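Local atomic coordinates of 3-dehydroquinate dehydratase (Clostridium difficile, PDB entry 4H3D), a protein that catalyses the cis-dehydration of 3-dehydroquinate to 3-dehydroshikimate through an imine intermediate, the third step of the chorismate pathway to aromatic amino acids. Residues Lys29-Lys32 with Asp33-Glu37; Glu71-Ser74 with Tyr75-Asp78; Glu130-Asn133 with Phe134-Lys138; Glu245-Ser248 with Val249-Leu253. All coordinates share one frame; numbering follows the deposited sequence.

Contact 1 of 4, residues Lys29-Lys32 with Asp33-Glu37; sequences KNKK and DIIKE
The side-chain amide of Asn-30 and the carboxylate of Asp-33 are turned 58° against each other, and Asn-30 OD1 sits over one face of the carboxylate, 3.1 Å from Asp-33 CG. The oxygens on both sides are acceptors, so no bond forms between OD1 and the carboxylate, and what holds them there is the backbone: at the end of the amide, Asn-30 OD1 accepts from Asp-33 N at 2.9 Å, with the donor almost in line with the side-chain C=O. This is the classic N-cap, in which the residue just before a helix satisfies an amide of the first turn. With chi1 at 55°, Asn-30 CG lies between its own N and carbonyl carbon, which folds the amide forward over that turn. The carboxylate is also held by water: one water accepts from Lys-29 N and donates to Asp-33 OD2, each at 2.9 Å. An acidic group here would probably interact favourably with the start of the helix dipole. Regular helical bonding then begins with Ile-34 N to Asn-30 O (3.1 Å), and Ile-34 CG1 rests beside the same oxygen. Helix 31-41 links strands 21-26 and 48-52 in a beta-alpha-beta unit; Ile-34 packs on Ile-26 and on Val-68 of helix 62-76, while Lys-31 forms a salt bridge with Glu-71 of that neighbouring helix.

Contact 2 of 4, residues Glu71-Ser74 with Tyr75-Asp78; sequences ELRS and YIHD
Arg-73 reaches forward past the end of helix 62-76 so that its NH1 meets the carbonyl of His-77, an example of a side chain closing the C-terminus of a helix in a TIM barrel. His-77 leaves the helix with positive phi (56°), and its carbonyl lies within reach of the guanidinium; the bond from Arg-73 NH1 to His-77 O is 2.7 Å long, with the oxygen near the edge of the group but 19° out of its plane. Ile-76 comes from another direction, its CD1 lying over one guanidinium face, 3.9 Å from Arg-73 NH1. Bends at chi2 and chi3 bring the arginine round; Leu-113 O holds NE, the Asp-115 carboxylate NH2, and Ile-79 O shares NH1, so the flat group has little freedom to rotate. The CG2 branch of Ile-76 meets Leu-72 CD1 at 4.1 Å, the two side chains slanting across each other, and Ile-76 also touches Leu-81 of strand 81-84. The last backbone bond, His-77 N to Arg-73 O, is weak. On the flank facing helix 31-41, the Tyr-75 ring turns an edge to the main chain one turn back, with Tyr-75 CD2 3.4 Å from Glu-71 O, the carbonyl that also accepts from Tyr-75 N.

Contact 3 of 4, residues Glu130-Asn133 with Phe134-Lys138; sequences EVVN and FAHKK
Val-132 lies alongside the imidazole of His-136, one turn further on, with both side chains pointing the same way. Its CG1 methyl comes obliquely at the ND1-CE1 side of the ring, 3.4 Å from His-136 CE1 and 3.5 Å from His-136 ND1, which is snug for carbon against a heterocycle. Val-132 O lies over one face, 3.5 Å from His-136 CG, so one residue supplies both an apolar and a carbonyl neighbour to the ring. His-136 places CG beside its own N (chi1 -71°), and this swings the ring back over the preceding turn. The far end of the ring is fixed independently: NE2 is hydrogen-bonded to the Asp-171 carboxylate, which sets the ring's rotation. Beneath the pair the backbone is ordinary alpha helix, with His-136 N bonded to Val-132 O at 2.9 Å. Residues i and i+4 of a helix thus share a flank; on the next flank Ala-135 CB rests 3.3 Å from the backbone oxygen Val-131 O. Helix 125-137 connects strands 116-120 and 141-148 in a beta-alpha-beta crossover of the barrel. Val-132, Ala-135 and His-136 touch Val-142, Val-131 and Ala-135 reach Ile-117, and on the side of helix 98-110 Lys-106 pairs with both Glu-130, in a salt bridge, and Phe-134, in a cation-pi contact.

Contact 4 of 4, residues Glu245-Ser248 with Val249-Leu253; sequences ELNS and VLNLL
Different first torsions bring the amides of Asn-247 and Asn-251 together: CG of Asn-247 stands opposite its own N (chi1 -171°), whereas CG of Asn-251 turns in beside its N (chi1 -73°) and so leans back towards the preceding turn. The two amides end up with their nitrogens adjacent, Asn-247 ND2 to Asn-251 ND2 at 3.6 Å, and their planes 74° apart. Two donors cannot bond to each other, and a water resolves the mismatch by accepting from Asn-247 ND2 at 3.0 Å and from Asn-251 ND2 at 2.8 Å. The oxygens are served in the complementary way, because OD1 of each asparagine accepts from the same nitrogen, NH1 of Arg-19, so donor and water together fix which way both amides are flipped. This is an i to i+4 pair on helix 243-256, the last helix of the TIM barrel, packed over strands 21-26 and 227-229. The backbone bond from Asn-251 N to Asn-247 O, 3.1 Å, runs below the amides. A second flank is apolar: Leu-246 CG approaches Leu-250 CD1 at 4.4 Å, and Leu-250 CG rests 3.2 Å from Leu-246 O. Both leucines touch Thr-228, with Leu-246 also on Leu-218. Val-249 sets its CG2 3.3 Å from Glu-245 O and packs against Val-249 of the second subunit, and Leu-252 meets Ile-241 of that subunit, so this third flank belongs to the dimer contact.

How the contacts relate
Contacts 1 and 2 lie on adjacent helices with centres 13 Å apart, and they touch directly: Ile-35 CG2 packs on Tyr-75 CE2 at 3.4 Å. Both come close to the substrate-binding residue Trp-51, since the side chains of Ile-34 and Leu-72 are each about 4 Å from its side chain. Contact 3 stands apart, its centre 23 Å from that of contact 2 and its Val-131 side chain about 12 Å from that of substrate-binding Arg-86. Contact 4 lies across the chain's centre from it, 34 Å between centres, yet its Leu-246 side chain is about 5 Å from that of Arg-217, another substrate-binding residue, and about 8 Å from the bound pyran ligand.

Contact 1 of 4, residues Lys29-Lys32 with Asp33-Glu37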
loop_
_atom_site.group_PDB
_atom_site.type_symbol
_atom_site.label_atom_id
_atom_site.label_comp_id
_atom_site.label_asym_id
_atom_site.label_seq_id
_atom_site.Cartn_x
_atom_site.Cartn_y
_atom_site.Cartn_z
ATOM N N LYS B 29 -16.230 -12.558 24.082
ATOM C CA LYS B 29 -16.368 -13.897 24.611
ATOM C C LYS B 29 -17.759 -14.132 25.214
ATOM O O LYS B 29 -18.187 -15.278 25.363
ATOM C CB LYS B 29 -15.297 -14.112 25.682
ATOM C CG LYS B 29 -14.511 -15.394 25.512
ATOM C CD LYS B 29 -13.556 -15.279 24.309
ATOM C CE LYS B 29 -12.807 -16.584 24.045
ATOM N NZ LYS B 29 -13.740 -17.733 23.788
ATOM N N ASN B 30 -18.447 -13.040 25.570
ATOM C CA ASN B 30 -19.779 -13.105 26.185
ATOM C C ASN B 30 -20.702 -12.002 25.654
ATOM O O ASN B 30 -20.254 -11.079 24.976
ATOM C CB ASN B 30 -19.654 -13.030 27.711
ATOM C CG ASN B 30 -18.889 -11.799 28.180
ATOM O OD1 ASN B 30 -19.181 -10.668 27.777
ATOM N ND2 ASN B 30 -17.919 -12.014 29.057
ATOM N N LYS B 31 -21.988 -12.104 25.952
ATOM C CA LYS B 31 -22.987 -11.136 25.445
ATOM C C LYS B 31 -22.664 -9.669 25.765
ATOM O O LYS B 31 -22.789 -8.796 24.903
ATOM C CB LYS B 31 -24.388 -11.475 25.976
ATOM C CG LYS B 31 -25.500 -10.651 25.327
ATOM C CD LYS B 31 -26.882 -11.290 25.529
ATOM C CE LYS B 31 -27.426 -11.076 26.906
ATOM N NZ LYS B 31 -27.843 -9.670 27.101
ATOM N N LYS B 32 -22.265 -9.412 27.001
ATOM C CA LYS B 32 -21.937 -8.064 27.441
ATOM C C LYS B 32 -20.811 -7.449 26.594
ATOM O O LYS B 32 -20.927 -6.319 26.117
ATOM C CB LYS B 32 -21.528 -8.089 28.915
ATOM C CG LYS B 32 -21.060 -6.760 29.466
ATOM C CD LYS B 32 -20.579 -6.879 30.914
ATOM C CE LYS B 32 -20.014 -5.552 31.413
ATOM N NZ LYS B 32 -19.521 -5.633 32.823
ATOM N N ASP B 33 -19.736 -8.206 26.407
ATOM C CA ASP B 33 -18.568 -7.728 25.670
ATOM C C ASP B 33 -18.877 -7.509 24.178
ATOM O O ASP B 33 -18.431 -6.528 23.586
ATOM C CB ASP B 33 -17.385 -8.694 25.858
ATOM C CG ASP B 33 -16.849 -8.710 27.312
ATOM O OD1 ASP B 33 -17.372 -7.958 28.159
ATOM O OD2 ASP B 33 -15.910 -9.481 27.599
ATOM N N ILE B 34 -19.651 -8.422 23.595
ATOM C CA ILE B 34 -20.077 -8.332 22.188
ATOM C C ILE B 34 -20.867 -7.039 21.944
ATOM O O ILE B 34 -20.593 -6.294 20.994
ATOM C CB ILE B 34 -20.911 -9.580 21.811
ATOM C CG1 ILE B 34 -19.986 -10.801 21.743
ATOM C CG2 ILE B 34 -21.630 -9.403 20.470
ATOM C CD1 ILE B 34 -20.700 -12.117 21.666
ATOM N N ILE B 35 -21.825 -6.760 22.818
ATOM C CA ILE B 35 -22.635 -5.553 22.691
ATOM C C ILE B 35 -21.778 -4.311 22.905
ATOM O O ILE B 35 -21.945 -3.313 22.206
ATOM C CB ILE B 35 -23.841 -5.566 23.674
ATOM C CG1 ILE B 35 -24.776 -6.740 23.342
ATOM C CG2 ILE B 35 -24.598 -4.241 23.622
ATOM C CD1 ILE B 35 -25.196 -6.811 21.870
ATOM N N LYS B 36 -20.852 -4.380 23.861
ATOM C CA LYS B 36 -19.940 -3.270 24.131
ATOM C C LYS B 36 -19.120 -2.987 22.865
ATOM O O LYS B 36 -18.969 -1.827 22.458
ATOM C CB LYS B 36 -19.029 -3.604 25.321
ATOM C CG LYS B 36 -18.302 -2.414 25.945
ATOM C CD LYS B 36 -17.180 -1.875 25.063
ATOM C CE LYS B 36 -16.445 -0.708 25.722
ATOM N NZ LYS B 36 -15.847 -1.095 27.039
ATOM N N GLU B 37 -18.606 -4.043 22.237
ATOM C CA GLU B 37 -17.861 -3.889 20.982
ATOM C C GLU B 37 -18.755 -3.292 19.894
ATOM O O GLU B 37 -18.335 -2.409 19.164
ATOM C CB GLU B 37 -17.302 -5.234 20.492
ATOM C CG GLU B 37 -16.081 -5.751 21.219
ATOM C CD GLU B 37 -15.732 -7.173 20.772
ATOM O OE1 GLU B 37 -14.798 -7.353 19.938
ATOM O OE2 GLU B 37 -16.444 -8.106 21.205
HETATM O O HOH W 1 -14.488 -10.721 25.441
#

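Contact 2 of 4, residues Glu71-Ser74 with Tyr75-Asp78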
loop_
_atom_site.group_PDB
_atom_site.type_symbol
_atom_site.label_atom_id
_atom_site.label_comp_id
_atom_site.label_asym_id
_atom_site.label_seq_id
_atom_site.Cartn_x
_atom_site.Cartn_y
_atom_site.Cartn_z
ATOM N N GLU B 71 -30.033 -8.865 20.101
ATOM C CA GLU B 71 -29.551 -7.633 20.701
ATOM C C GLU B 71 -28.591 -6.890 19.793
ATOM O O GLU B 71 -28.722 -5.698 19.592
ATOM C CB GLU B 71 -28.882 -7.901 22.040
ATOM C CG GLU B 71 -29.845 -8.326 23.104
ATOM C CD GLU B 71 -29.290 -8.156 24.506
ATOM O OE1 GLU B 71 -28.410 -7.277 24.694
ATOM O OE2 GLU B 71 -29.754 -8.877 25.418
ATOM N N LEU B 72 -27.625 -7.618 19.255
ATOM C CA LEU B 72 -26.648 -7.049 18.365
ATOM C C LEU B 72 -27.351 -6.335 17.202
ATOM O O LEU B 72 -27.042 -5.183 16.887
ATOM C CB LEU B 72 -25.736 -8.167 17.852
ATOM C CG LEU B 72 -24.577 -7.832 16.922
ATOM C CD1 LEU B 72 -23.654 -6.803 17.540
ATOM C CD2 LEU B 72 -23.806 -9.135 16.608
ATOM N N ARG B 73 -28.329 -7.013 16.600
ATOM C CA ARG B 73 -29.050 -6.470 15.455
ATOM C C ARG B 73 -29.681 -5.135 15.832
ATOM O O ARG B 73 -29.613 -4.165 15.060
ATOM C CB ARG B 73 -30.190 -7.398 15.032
ATOM C CG ARG B 73 -30.237 -7.731 13.590
ATOM C CD ARG B 73 -29.828 -6.607 12.634
ATOM N NE ARG B 73 -29.168 -7.244 11.510
ATOM C CZ ARG B 73 -28.424 -6.638 10.592
ATOM N NH1 ARG B 73 -28.216 -5.324 10.607
ATOM N NH2 ARG B 73 -27.890 -7.373 9.647
ATOM N N SER B 74 -30.289 -5.085 17.023
ATOM C CA SER B 74 -30.974 -3.877 17.500
ATOM C C SER B 74 -30.031 -2.682 17.643
ATOM O O SER B 74 -30.444 -1.548 17.421
ATOM C CB SER B 74 -31.690 -4.130 18.838
ATOM O OG SER B 74 -30.779 -4.215 19.925
ATOM N N TYR B 75 -28.776 -2.938 18.023
ATOM C CA TYR B 75 -27.781 -1.855 18.185
ATOM C C TYR B 75 -27.117 -1.393 16.882
ATOM O O TYR B 75 -26.794 -0.223 16.749
ATOM C CB TYR B 75 -26.664 -2.240 19.171
ATOM C CG TYR B 75 -27.022 -2.103 20.626
ATOM C CD1 TYR B 75 -26.988 -0.860 21.256
ATOM C CD2 TYR B 75 -27.361 -3.215 21.384
ATOM C CE1 TYR B 75 -27.313 -0.728 22.609
ATOM C CE2 TYR B 75 -27.681 -3.101 22.735
ATOM C CZ TYR B 75 -27.656 -1.854 23.341
ATOM O OH TYR B 75 -27.972 -1.737 24.673
ATOM N N ILE B 76 -26.880 -2.299 15.935
ATOM C CA ILE B 76 -26.182 -1.904 14.698
ATOM C C ILE B 76 -27.127 -1.473 13.586
ATOM O O ILE B 76 -26.683 -1.018 12.517
ATOM C CB ILE B 76 -25.238 -2.981 14.187
ATOM C CG1 ILE B 76 -26.002 -4.162 13.583
ATOM C CG2 ILE B 76 -24.312 -3.422 15.300
ATOM C CD1 ILE B 76 -25.076 -5.148 12.886
ATOM N N HIS B 77 -28.425 -1.633 13.847
ATOM C CA HIS B 77 -29.486 -1.214 12.936
ATOM C C HIS B 77 -29.355 -1.840 11.548
ATOM O O HIS B 77 -29.476 -3.045 11.412
ATOM C CB HIS B 77 -29.548 0.323 12.852
ATOM C CG HIS B 77 -30.908 0.855 12.496
ATOM N ND1 HIS B 77 -31.358 0.966 11.195
ATOM C CD2 HIS B 77 -31.917 1.313 13.282
ATOM C CE1 HIS B 77 -32.584 1.461 11.196
ATOM N NE2 HIS B 77 -32.946 1.684 12.448
ATOM N N ASP B 78 -29.097 -1.029 10.529
ATOM C CA ASP B 78 -29.038 -1.536 9.173
ATOM C C ASP B 78 -27.628 -1.745 8.646
ATOM O O ASP B 78 -27.453 -1.881 7.453
ATOM C CB ASP B 78 -29.834 -0.627 8.229
ATOM C CG ASP B 78 -31.342 -0.732 8.451
ATOM O OD1 ASP B 78 -31.861 -1.879 8.572
ATOM O OD2 ASP B 78 -32.010 0.332 8.487
HETATM O O HOH W 2 -30.041 0.649 15.898
#

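Contact 3 of 4, residues Glu130-Asn133 with Phe134-Lys138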
loop_
_atom_site.group_PDB
_atom_site.type_symbol
_atom_site.label_atom_id
_atom_site.label_comp_id
_atom_site.label_asym_id
_atom_site.label_seq_id
_atom_site.Cartn_x
_atom_site.Cartn_y
_atom_site.Cartn_z
ATOM N N GLU B 130 -25.233 -27.774 1.128
ATOM C CA GLU B 130 -26.374 -27.623 2.023
ATOM C C GLU B 130 -26.492 -26.205 2.581
ATOM O O GLU B 130 -27.574 -25.600 2.532
ATOM C CB GLU B 130 -26.336 -28.646 3.169
ATOM C CG GLU B 130 -27.604 -28.601 4.030
ATOM C CD GLU B 130 -27.658 -29.660 5.123
ATOM O OE1 GLU B 130 -26.771 -30.534 5.193
ATOM O OE2 GLU B 130 -28.624 -29.617 5.915
ATOM N N VAL B 131 -25.387 -25.668 3.091
ATOM C CA VAL B 131 -25.407 -24.345 3.698
ATOM C C VAL B 131 -25.590 -23.231 2.659
ATOM O O VAL B 131 -26.328 -22.278 2.903
ATOM C CB VAL B 131 -24.153 -24.079 4.540
ATOM C CG1 VAL B 131 -24.241 -22.715 5.190
ATOM C CG2 VAL B 131 -24.002 -25.179 5.603
ATOM N N VAL B 132 -24.932 -23.347 1.510
ATOM C CA VAL B 132 -25.073 -22.309 0.476
ATOM C C VAL B 132 -26.496 -22.254 -0.084
ATOM O O VAL B 132 -27.077 -21.182 -0.190
ATOM C CB VAL B 132 -24.077 -22.488 -0.680
ATOM C CG1 VAL B 132 -24.433 -21.554 -1.836
ATOM C CG2 VAL B 132 -22.687 -22.224 -0.211
ATOM N N ASN B 133 -27.062 -23.407 -0.419
ATOM C CA ASN B 133 -28.405 -23.442 -0.974
ATOM C C ASN B 133 -29.422 -22.873 0.006
ATOM O O ASN B 133 -30.312 -22.119 -0.386
ATOM C CB ASN B 133 -28.800 -24.866 -1.398
ATOM C CG ASN B 133 -28.111 -25.311 -2.677
ATOM O OD1 ASN B 133 -27.758 -24.483 -3.531
ATOM N ND2 ASN B 133 -27.930 -26.633 -2.830
ATOM N N PHE B 134 -29.266 -23.191 1.288
ATOM C CA PHE B 134 -30.193 -22.695 2.280
ATOM C C PHE B 134 -30.048 -21.189 2.488
ATOM O O PHE B 134 -31.053 -20.470 2.579
ATOM C CB PHE B 134 -30.059 -23.428 3.608
ATOM C CG PHE B 134 -31.135 -23.087 4.553
ATOM C CD1 PHE B 134 -32.397 -23.653 4.406
ATOM C CD2 PHE B 134 -30.935 -22.151 5.549
ATOM C CE1 PHE B 134 -33.416 -23.320 5.261
ATOM C CE2 PHE B 134 -31.964 -21.811 6.416
ATOM C CZ PHE B 134 -33.198 -22.391 6.271
ATOM N N ALA B 135 -28.809 -20.714 2.587
ATOM C CA ALA B 135 -28.550 -19.294 2.709
ATOM C C ALA B 135 -29.202 -18.553 1.551
ATOM O O ALA B 135 -29.862 -17.533 1.758
ATOM C CB ALA B 135 -27.022 -19.007 2.748
ATOM N N HIS B 136 -29.050 -19.069 0.340
ATOM C CA HIS B 136 -29.645 -18.388 -0.816
ATOM C C HIS B 136 -31.153 -18.392 -0.778
ATOM O O HIS B 136 -31.784 -17.407 -1.171
ATOM C CB HIS B 136 -29.101 -18.904 -2.121
ATOM C CG HIS B 136 -27.679 -18.502 -2.361
ATOM N ND1 HIS B 136 -26.809 -19.254 -3.113
ATOM C CD2 HIS B 136 -26.964 -17.442 -1.905
ATOM C CE1 HIS B 136 -25.627 -18.662 -3.138
ATOM N NE2 HIS B 136 -25.693 -17.561 -2.415
ATOM N N LYS B 137 -31.738 -19.474 -0.270
ATOM C CA LYS B 137 -33.170 -19.531 -0.109
ATOM C C LYS B 137 -33.640 -18.397 0.810
ATOM O O LYS B 137 -34.731 -17.870 0.640
ATOM C CB LYS B 137 -33.597 -20.883 0.461
ATOM C CG LYS B 137 -35.077 -21.061 0.532
ATOM C CD LYS B 137 -35.456 -22.421 1.020
ATOM C CE LYS B 137 -36.968 -22.570 1.018
ATOM N NZ LYS B 137 -37.392 -23.935 1.405
ATOM N N LYS B 138 -32.806 -18.019 1.772
ATOM C CA LYS B 138 -33.126 -16.948 2.729
ATOM C C LYS B 138 -32.523 -15.583 2.346
ATOM O O LYS B 138 -32.487 -14.679 3.151
ATOM C CB LYS B 138 -32.631 -17.347 4.125
ATOM C CG LYS B 138 -33.224 -18.644 4.657
ATOM C CD LYS B 138 -34.755 -18.624 4.681
ATOM C CE LYS B 138 -35.296 -17.419 5.460
ATOM N NZ LYS B 138 -36.800 -17.320 5.394
#

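Contact 4 of 4, residues Glu245-Ser248 with Val249-Leu253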
loop_
_atom_site.group_PDB
_atom_site.type_symbol
_atom_site.label_atom_id
_atom_site.label_comp_id
_atom_site.label_asym_id
_atom_site.label_seq_id
_atom_site.Cartn_x
_atom_site.Cartn_y
_atom_site.Cartn_z
ATOM N N GLU B 245 -7.784 4.062 10.601
ATOM C CA GLU B 245 -6.603 4.327 9.802
ATOM C C GLU B 245 -6.722 3.663 8.430
ATOM O O GLU B 245 -6.256 4.203 7.424
ATOM C CB GLU B 245 -5.351 3.893 10.565
ATOM C CG GLU B 245 -5.162 4.713 11.853
ATOM C CD GLU B 245 -3.898 4.376 12.624
ATOM O OE1 GLU B 245 -3.310 3.304 12.379
ATOM O OE2 GLU B 245 -3.501 5.191 13.490
ATOM N N LEU B 246 -7.384 2.511 8.378
ATOM C CA LEU B 246 -7.590 1.817 7.119
ATOM C C LEU B 246 -8.533 2.653 6.245
ATOM O O LEU B 246 -8.318 2.797 5.028
ATOM C CB LEU B 246 -8.157 0.415 7.380
ATOM C CG LEU B 246 -8.352 -0.524 6.195
ATOM C CD1 LEU B 246 -7.061 -0.655 5.439
ATOM C CD2 LEU B 246 -8.876 -1.930 6.669
ATOM N N ASN B 247 -9.562 3.224 6.862
ATOM C CA ASN B 247 -10.499 4.075 6.132
ATOM C C ASN B 247 -9.764 5.263 5.499
ATOM O O ASN B 247 -9.983 5.586 4.337
ATOM C CB ASN B 247 -11.625 4.591 7.041
ATOM C CG ASN B 247 -12.727 5.298 6.253
ATOM O OD1 ASN B 247 -13.376 4.694 5.402
ATOM N ND2 ASN B 247 -12.946 6.569 6.547
ATOM N N SER B 248 -8.874 5.888 6.264
ATOM C CA SER B 248 -8.122 7.030 5.773
ATOM C C SER B 248 -7.271 6.673 4.561
ATOM O O SER B 248 -7.250 7.403 3.583
ATOM C CB SER B 248 -7.231 7.595 6.875
ATOM O OG SER B 248 -8.010 7.973 7.987
ATOM N N VAL B 249 -6.569 5.547 4.631
ATOM C CA VAL B 249 -5.719 5.115 3.516
ATOM C C VAL B 249 -6.545 4.792 2.258
ATOM O O VAL B 249 -6.169 5.184 1.149
ATOM C CB VAL B 249 -4.843 3.915 3.889
ATOM C CG1 VAL B 249 -3.975 3.494 2.688
ATOM C CG2 VAL B 249 -3.947 4.259 5.079
ATOM N N LEU B 250 -7.668 4.096 2.431
ATOM C CA LEU B 250 -8.523 3.762 1.308
ATOM C C LEU B 250 -9.045 5.018 0.603
ATOM O O LEU B 250 -9.146 5.049 -0.627
ATOM C CB LEU B 250 -9.686 2.883 1.748
ATOM C CG LEU B 250 -9.336 1.512 2.315
ATOM C CD1 LEU B 250 -10.623 0.752 2.689
ATOM C CD2 LEU B 250 -8.554 0.730 1.342
ATOM N N ASN B 251 -9.386 6.043 1.376
ATOM C CA ASN B 251 -9.875 7.295 0.790
ATOM C C ASN B 251 -8.761 8.008 0.045
ATOM O O ASN B 251 -8.987 8.602 -1.008
ATOM C CB ASN B 251 -10.465 8.212 1.856
ATOM C CG ASN B 251 -11.809 7.728 2.367
ATOM O OD1 ASN B 251 -12.434 6.823 1.782
ATOM N ND2 ASN B 251 -12.280 8.339 3.454
ATOM N N LEU B 252 -7.558 7.945 0.597
ATOM C CA LEU B 252 -6.398 8.554 -0.039
ATOM C C LEU B 252 -6.104 7.889 -1.403
ATOM O O LEU B 252 -5.771 8.573 -2.374
ATOM C CB LEU B 252 -5.180 8.451 0.887
ATOM C CG LEU B 252 -3.866 9.053 0.388
ATOM C CD1 LEU B 252 -3.997 10.566 0.216
ATOM C CD2 LEU B 252 -2.737 8.718 1.353
ATOM N N LEU B 253 -6.221 6.565 -1.465
ATOM C CA LEU B 253 -5.984 5.827 -2.719
ATOM C C LEU B 253 -7.145 5.986 -3.717
ATOM O O LEU B 253 -6.921 6.010 -4.933
ATOM C CB LEU B 253 -5.684 4.338 -2.447
ATOM C CG LEU B 253 -4.370 4.056 -1.685
ATOM C CD1 LEU B 253 -4.273 2.594 -1.172
ATOM C CD2 LEU B 253 -3.168 4.391 -2.524
HETATM O O HOH W 3 -14.660 8.327 4.900
#